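Local coordinates for type I modular polyketide synthase (Streptomyces albus subsp. albus, PDB 6IYR), which probably selects and loads a malonyl-type extender unit from coenzyme A through the acyltransferase domain of module 8 of the salinomycin polyketide synthase, at residues A[261-265]-A[266-270]; A[383-386]-A[387-391]. All coordinates share one frame; numbering follows the deposited sequence.

Contact 1: residues A[261-265]-A[266-270]; sequences VAEAA and DSVRE
Glu263 and Val268 meet through apolar atoms: CB of Glu263 rests on CG2 of Val268 at 3.5 Å, the two side chains crossing at a slant. The same methyl is approached by CG1 of Val261 at 4.2 Å, which links the end of strand 257-261 to the inner side of the helix. With its CG anti to the backbone N (chi1 -171°), Glu263 runs extended over the first turn, and its CG passes 3.7 Å from CB of Ser267. The carboxylate is thereby carried past Ser267 and Val268 to a salt bridge between OE1 and Arg271 NH1, one turn further along the helix.

Backbone hydrogen bonds start the helix. The carbonyl O of Ala264, the N-cap residue, accepts the N-H of Val268 at 2.9 Å, and Ala265 O takes Arg269 N at 3.0 Å.

On the other flank, charge and packing combine. The Arg269 chain bends at chi3 and brings NH2 to 3.7 Å from CB of Ala265, where it also forms a long salt bridge, 3.8 Å, with Asp266 OD1. Ala265 further touches Val284, while Val268 packs on Thr290 and Val292. This strand-to-helix connection, entered through an inverse gamma turn centred on Ala262, lays helix 265-273 against the mixed sheet and forms the first beta-alpha unit of the ferredoxin-like small subdomain, as in related acyltransferases.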
ATOM      1  N   VAL A 261       5.480  -6.116  18.715  1.00 33.48           N
ATOM      2  CA  VAL A 261       6.139  -5.659  19.926  1.00 34.13           C
ATOM      3  C   VAL A 261       6.667  -4.276  19.682  1.00 36.86           C
ATOM      4  O   VAL A 261       7.419  -4.040  18.714  1.00 32.00           O
ATOM      5  CB  VAL A 261       7.325  -6.555  20.288  1.00 30.16           C
ATOM      6  CG1 VAL A 261       7.858  -6.159  21.643  1.00 35.11           C
ATOM      7  CG2 VAL A 261       6.898  -8.014  20.297  1.00 27.34           C
ATOM      8  N   ALA A 262       6.224  -3.348  20.518  1.00 30.10           N
ATOM      9  CA  ALA A 262       6.586  -1.952  20.366  1.00 33.06           C
ATOM     10  C   ALA A 262       7.906  -1.744  21.045  1.00 36.25           C
ATOM     11  O   ALA A 262       7.959  -1.126  22.077  1.00 33.65           O
ATOM     12  CB  ALA A 262       5.535  -1.027  20.985  1.00 32.61           C
ATOM     13  N   GLU A 263       8.963  -2.308  20.487  1.00 35.16           N
ATOM     14  CA  GLU A 263      10.272  -2.223  21.082  1.00 35.79           C
ATOM     15  C   GLU A 263      11.216  -2.215  19.892  1.00 29.39           C
ATOM     16  O   GLU A 263      10.915  -2.806  18.862  1.00 31.88           O
ATOM     17  CB  GLU A 263      10.499  -3.465  21.945  1.00 37.90           C
ATOM     18  CG  GLU A 263      11.744  -3.447  22.827  1.00 40.82           C
ATOM     19  CD  GLU A 263      11.784  -4.593  23.875  1.00 39.38           C
ATOM     20  OE1 GLU A 263      12.124  -4.324  25.042  1.00 40.15           O
ATOM     21  OE2 GLU A 263      11.569  -5.784  23.527  1.00 42.12           O
ATOM     22  N   ALA A 264      12.367  -1.575  20.040  1.00 34.47           N
ATOM     23  CA  ALA A 264      13.403  -1.607  19.019  1.00 38.41           C
ATOM     24  C   ALA A 264      13.934  -3.004  18.736  1.00 38.39           C
ATOM     25  O   ALA A 264      14.159  -3.817  19.640  1.00 34.91           O
ATOM     26  CB  ALA A 264      14.555  -0.693  19.416  1.00 47.35           C
ATOM     27  N   ALA A 265      14.299  -3.195  17.481  1.00 35.37           N
ATOM     28  CA  ALA A 265      14.758  -4.462  16.980  1.00 33.75           C
ATOM     29  C   ALA A 265      15.859  -5.077  17.836  1.00 39.94           C
ATOM     30  O   ALA A 265      15.865  -6.284  18.041  1.00 38.52           O
ATOM     31  CB  ALA A 265      15.245  -4.298  15.551  1.00 38.64           C
ATOM     32  N   ASP A 266      16.846  -4.282  18.232  1.00 34.17           N
ATOM     33  CA  ASP A 266      17.958  -4.815  19.026  1.00 44.79           C
ATOM     34  C   ASP A 266      17.492  -5.387  20.373  1.00 31.38           C
ATOM     35  O   ASP A 266      18.003  -6.387  20.829  1.00 35.90           O
ATOM     36  CB  ASP A 266      18.986  -3.719  19.312  1.00 50.28           C
ATOM     37  CG  ASP A 266      19.708  -3.269  18.077  1.00 63.12           C
ATOM     38  OD1 ASP A 266      20.002  -4.131  17.217  1.00 58.42           O
ATOM     39  OD2 ASP A 266      19.982  -2.051  17.972  1.00 87.69           O
ATOM     40  N   SER A 267      16.717  -4.609  21.102  1.00 32.00           N
ATOM     41  CA  SER A 267      16.197  -5.057  22.384  1.00 40.56           C
ATOM     42  C   SER A 267      15.338  -6.291  22.180  1.00 35.74           C
ATOM     43  O   SER A 267      15.351  -7.187  23.007  1.00 36.93           O
ATOM     44  CB  SER A 267      15.367  -3.964  23.067  1.00 43.86           C
ATOM     45  OG  SER A 267      16.071  -2.737  23.139  1.00 45.48           O
ATOM     46  N   VAL A 268      14.559  -6.335  21.098  1.00 37.01           N
ATOM     47  CA  VAL A 268      13.659  -7.473  20.898  1.00 29.09           C
ATOM     48  C   VAL A 268      14.463  -8.734  20.671  1.00 36.04           C
ATOM     49  O   VAL A 268      14.146  -9.804  21.185  1.00 29.36           O
ATOM     50  CB  VAL A 268      12.705  -7.281  19.712  1.00 36.72           C
ATOM     51  CG1 VAL A 268      11.897  -8.542  19.498  1.00 39.01           C
ATOM     52  CG2 VAL A 268      11.760  -6.131  19.986  1.00 40.14           C
ATOM     53  N   ARG A 269      15.492  -8.596  19.852  1.00 31.96           N
ATOM     54  CA  ARG A 269      16.363  -9.695  19.512  1.00 35.44           C
ATOM     55  C   ARG A 269      16.966 -10.290  20.771  1.00 33.59           C
ATOM     56  O   ARG A 269      17.016 -11.515  20.945  1.00 36.17           O
ATOM     57  CB  ARG A 269      17.466  -9.178  18.588  1.00 37.97           C
ATOM     58  CG  ARG A 269      17.555  -9.875  17.265  1.00 53.38           C
ATOM     59  CD  ARG A 269      18.636  -9.229  16.417  1.00 66.52           C
ATOM     60  NE  ARG A 269      18.215  -9.011  15.031  1.00 72.09           N
ATOM     61  CZ  ARG A 269      17.982  -7.815  14.488  1.00 69.19           C
ATOM     62  NH1 ARG A 269      17.626  -7.732  13.215  1.00 67.64           N
ATOM     63  NH2 ARG A 269      18.092  -6.702  15.207  1.00 65.12           N
ATOM     64  N   GLU A 270      17.445  -9.427  21.652  1.00 33.58           N
ATOM     65  CA  GLU A 270      17.930  -9.893  22.943  1.00 42.40           C
ATOM     66  C   GLU A 270      16.851 -10.569  23.767  1.00 38.61           C
ATOM     67  O   GLU A 270      17.052 -11.647  24.291  1.00 33.13           O
ATOM     68  CB  GLU A 270      18.525  -8.747  23.747  1.00 49.07           C
ATOM     69  CG  GLU A 270      20.023  -8.588  23.533  1.00 68.30           C
ATOM     70  CD  GLU A 270      20.593  -7.391  24.278  1.00 91.71           C
ATOM     71  OE1 GLU A 270      21.486  -7.595  25.132  1.00108.70           O
ATOM     72  OE2 GLU A 270      20.134  -6.250  24.024  1.00 74.92           O
TER

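Contact 2: residues A[383-386]-A[387-391]; sequences VRTL and LDRGH
Leu386 has CG anti to its carbonyl carbon (chi1 -63°) and His391 places its ring carbon likewise (chi1 -70°), which brings the two side chains together at the end of the helix. Methyl CD2 of Leu386 lies 3.8 Å from ring atom CD2 of His391. The imidazole also turns an edge to the backbone: Leu386 O lies in the ring plane, 3.3 Å from His391 CD2. The same oxygen accepts the backbone N-H of His391 at 3.1 Å. At the polar side of the ring, ND1 is hydrogen-bonded to Arg127 O, which helps to fix its rotation.

A turn earlier, Val383 and Leu387 run side by side, CG1 against CD2 at 3.8 Å, on the flank that faces Thr410 of helix 404-414. Thr385 and Arg389 form a similar pair, with CG2 of the threonine 4.0 Å from CD of the arginine. The last i to i+4 bond is that of Arg389 N to Thr385 O at 3.1 Å, although Arg389 itself already leaves helical angles.

Gly390, at positive phi (82°), donates its N-H to Leu387 O at 2.8 Å; with the longer bond from His391 N to Leu386 O, this makes a Schellman motif, Gly390 being the C-prime residue, which ends helix 379-388 and turns the chain toward strand 393-396 of the parallel sheet.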
ATOM      1  N   VAL A 383      13.276   1.749   4.358  1.00 26.69           N
ATOM      2  CA  VAL A 383      12.730   3.082   4.426  1.00 25.73           C
ATOM      3  C   VAL A 383      13.823   4.102   4.719  1.00 28.81           C
ATOM      4  O   VAL A 383      13.867   5.146   4.108  1.00 29.37           O
ATOM      5  CB  VAL A 383      11.591   3.193   5.452  1.00 31.00           C
ATOM      6  CG1 VAL A 383      11.191   4.641   5.637  1.00 32.60           C
ATOM      7  CG2 VAL A 383      10.403   2.365   5.019  1.00 28.64           C
ATOM      8  N   ARG A 384      14.721   3.762   5.626  1.00 31.08           N
ATOM      9  CA  ARG A 384      15.817   4.639   5.974  1.00 29.18           C
ATOM     10  C   ARG A 384      16.707   4.867   4.761  1.00 27.41           C
ATOM     11  O   ARG A 384      17.145   5.958   4.522  1.00 29.01           O
ATOM     12  CB  ARG A 384      16.606   4.082   7.146  1.00 34.84           C
ATOM     13  CG  ARG A 384      15.947   4.325   8.489  1.00 38.99           C
ATOM     14  CD  ARG A 384      16.740   3.737   9.629  1.00 38.56           C
ATOM     15  NE  ARG A 384      16.088   3.977  10.905  1.00 44.92           N
ATOM     16  CZ  ARG A 384      16.342   5.018  11.674  1.00 43.98           C
ATOM     17  NH1 ARG A 384      15.708   5.173  12.816  1.00 44.74           N
ATOM     18  NH2 ARG A 384      17.235   5.906  11.297  1.00 47.73           N
ATOM     19  N   THR A 385      16.954   3.819   4.000  1.00 27.37           N
ATOM     20  CA  THR A 385      17.744   3.927   2.791  1.00 31.99           C
ATOM     21  C   THR A 385      17.104   4.923   1.823  1.00 35.37           C
ATOM     22  O   THR A 385      17.784   5.809   1.297  1.00 33.14           O
ATOM     23  CB  THR A 385      17.853   2.557   2.144  1.00 30.60           C
ATOM     24  OG1 THR A 385      18.728   1.782   2.957  1.00 30.56           O
ATOM     25  CG2 THR A 385      18.426   2.618   0.742  1.00 32.81           C
ATOM     26  N   LEU A 386      15.786   4.830   1.649  1.00 29.47           N
ATOM     27  CA  LEU A 386      15.101   5.697   0.692  1.00 33.03           C
ATOM     28  C   LEU A 386      15.037   7.152   1.148  1.00 31.67           C
ATOM     29  O   LEU A 386      15.238   8.083   0.363  1.00 29.71           O
ATOM     30  CB  LEU A 386      13.714   5.159   0.356  1.00 29.13           C
ATOM     31  CG  LEU A 386      13.821   3.802  -0.317  1.00 25.64           C
ATOM     32  CD1 LEU A 386      12.498   3.093  -0.450  1.00 32.34           C
ATOM     33  CD2 LEU A 386      14.413   3.942  -1.700  1.00 29.72           C
ATOM     34  N   LEU A 387      14.867   7.326   2.439  1.00 29.94           N
ATOM     35  CA  LEU A 387      14.838   8.631   3.040  1.00 30.63           C
ATOM     36  C   LEU A 387      16.180   9.299   2.818  1.00 39.32           C
ATOM     37  O   LEU A 387      16.247  10.458   2.411  1.00 27.71           O
ATOM     38  CB  LEU A 387      14.583   8.485   4.525  1.00 32.90           C
ATOM     39  CG  LEU A 387      13.214   8.890   5.058  1.00 37.72           C
ATOM     40  CD1 LEU A 387      12.095   9.067   4.038  1.00 37.91           C
ATOM     41  CD2 LEU A 387      12.835   8.034   6.235  1.00 31.14           C
ATOM     42  N   ASP A 388      17.253   8.564   3.075  1.00 35.25           N
ATOM     43  CA  ASP A 388      18.600   9.092   2.856  1.00 41.30           C
ATOM     44  C   ASP A 388      18.897   9.437   1.398  1.00 36.35           C
ATOM     45  O   ASP A 388      19.636  10.346   1.116  1.00 33.44           O
ATOM     46  CB  ASP A 388      19.658   8.126   3.363  1.00 46.22           C
ATOM     47  CG  ASP A 388      20.768   8.851   4.071  1.00 58.62           C
ATOM     48  OD1 ASP A 388      20.494   9.415   5.151  1.00 79.82           O
ATOM     49  OD2 ASP A 388      21.813   9.088   3.446  1.00 49.99           O
ATOM     50  N   ARG A 389      18.256   8.748   0.480  1.00 33.36           N
ATOM     51  CA  ARG A 389      18.330   9.102  -0.913  1.00 37.26           C
ATOM     52  C   ARG A 389      17.344  10.194  -1.334  1.00 35.44           C
ATOM     53  O   ARG A 389      17.265  10.524  -2.509  1.00 36.63           O
ATOM     54  CB  ARG A 389      18.193   7.843  -1.764  1.00 35.82           C
ATOM     55  CG  ARG A 389      19.378   6.900  -1.520  1.00 37.62           C
ATOM     56  CD  ARG A 389      19.085   5.512  -2.006  1.00 31.92           C
ATOM     57  NE  ARG A 389      18.836   5.474  -3.443  1.00 44.02           N
ATOM     58  CZ  ARG A 389      19.800   5.319  -4.352  1.00 52.48           C
ATOM     59  NH1 ARG A 389      21.043   5.183  -3.942  1.00 46.92           N
ATOM     60  NH2 ARG A 389      19.537   5.288  -5.660  1.00 49.25           N
ATOM     61  N   GLY A 390      16.686  10.846  -0.374  1.00 37.72           N
ATOM     62  CA  GLY A 390      15.852  12.011  -0.696  1.00 33.96           C
ATOM     63  C   GLY A 390      14.451  11.745  -1.202  1.00 39.17           C
ATOM     64  O   GLY A 390      13.795  12.652  -1.674  1.00 44.30           O
ATOM     65  N   HIS A 391      13.954  10.521  -1.093  1.00 29.33           N
ATOM     66  CA  HIS A 391      12.588  10.287  -1.480  1.00 33.48           C
ATOM     67  C   HIS A 391      11.647  10.963  -0.482  1.00 30.76           C
ATOM     68  O   HIS A 391      11.919  10.979   0.711  1.00 32.48           O
ATOM     69  CB  HIS A 391      12.302   8.805  -1.536  1.00 33.86           C
ATOM     70  CG  HIS A 391      12.990   8.108  -2.656  1.00 32.46           C
ATOM     71  ND1 HIS A 391      12.370   7.851  -3.854  1.00 32.72           N
ATOM     72  CD2 HIS A 391      14.240   7.587  -2.751  1.00 32.32           C
ATOM     73  CE1 HIS A 391      13.217   7.220  -4.653  1.00 39.01           C
ATOM     74  NE2 HIS A 391      14.366   7.081  -4.015  1.00 34.34           N
TER

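In the fold
Contact 1 precedes contact 2 along the chain, and both belong to the acyltransferase domain. Their centres are 22 Å apart and their nearest atoms about 9 Å, so they do not touch. Residues 261-270 lead from strand 257-261 of the mixed sheet into helix 265-273, whereas 383-391 close helix 379-388 just before strand 393-396 of the parallel sheet. One thus marks a helix start and the other a helix end, next to different sheets. The run from strand 377-378, at an edge of the mixed sheet, through helix 379-388 to strand 393-396 passes from the ferredoxin-like subdomain to the larger alpha/beta subdomain; in related acyltransferases the substrate cleft lies between the two.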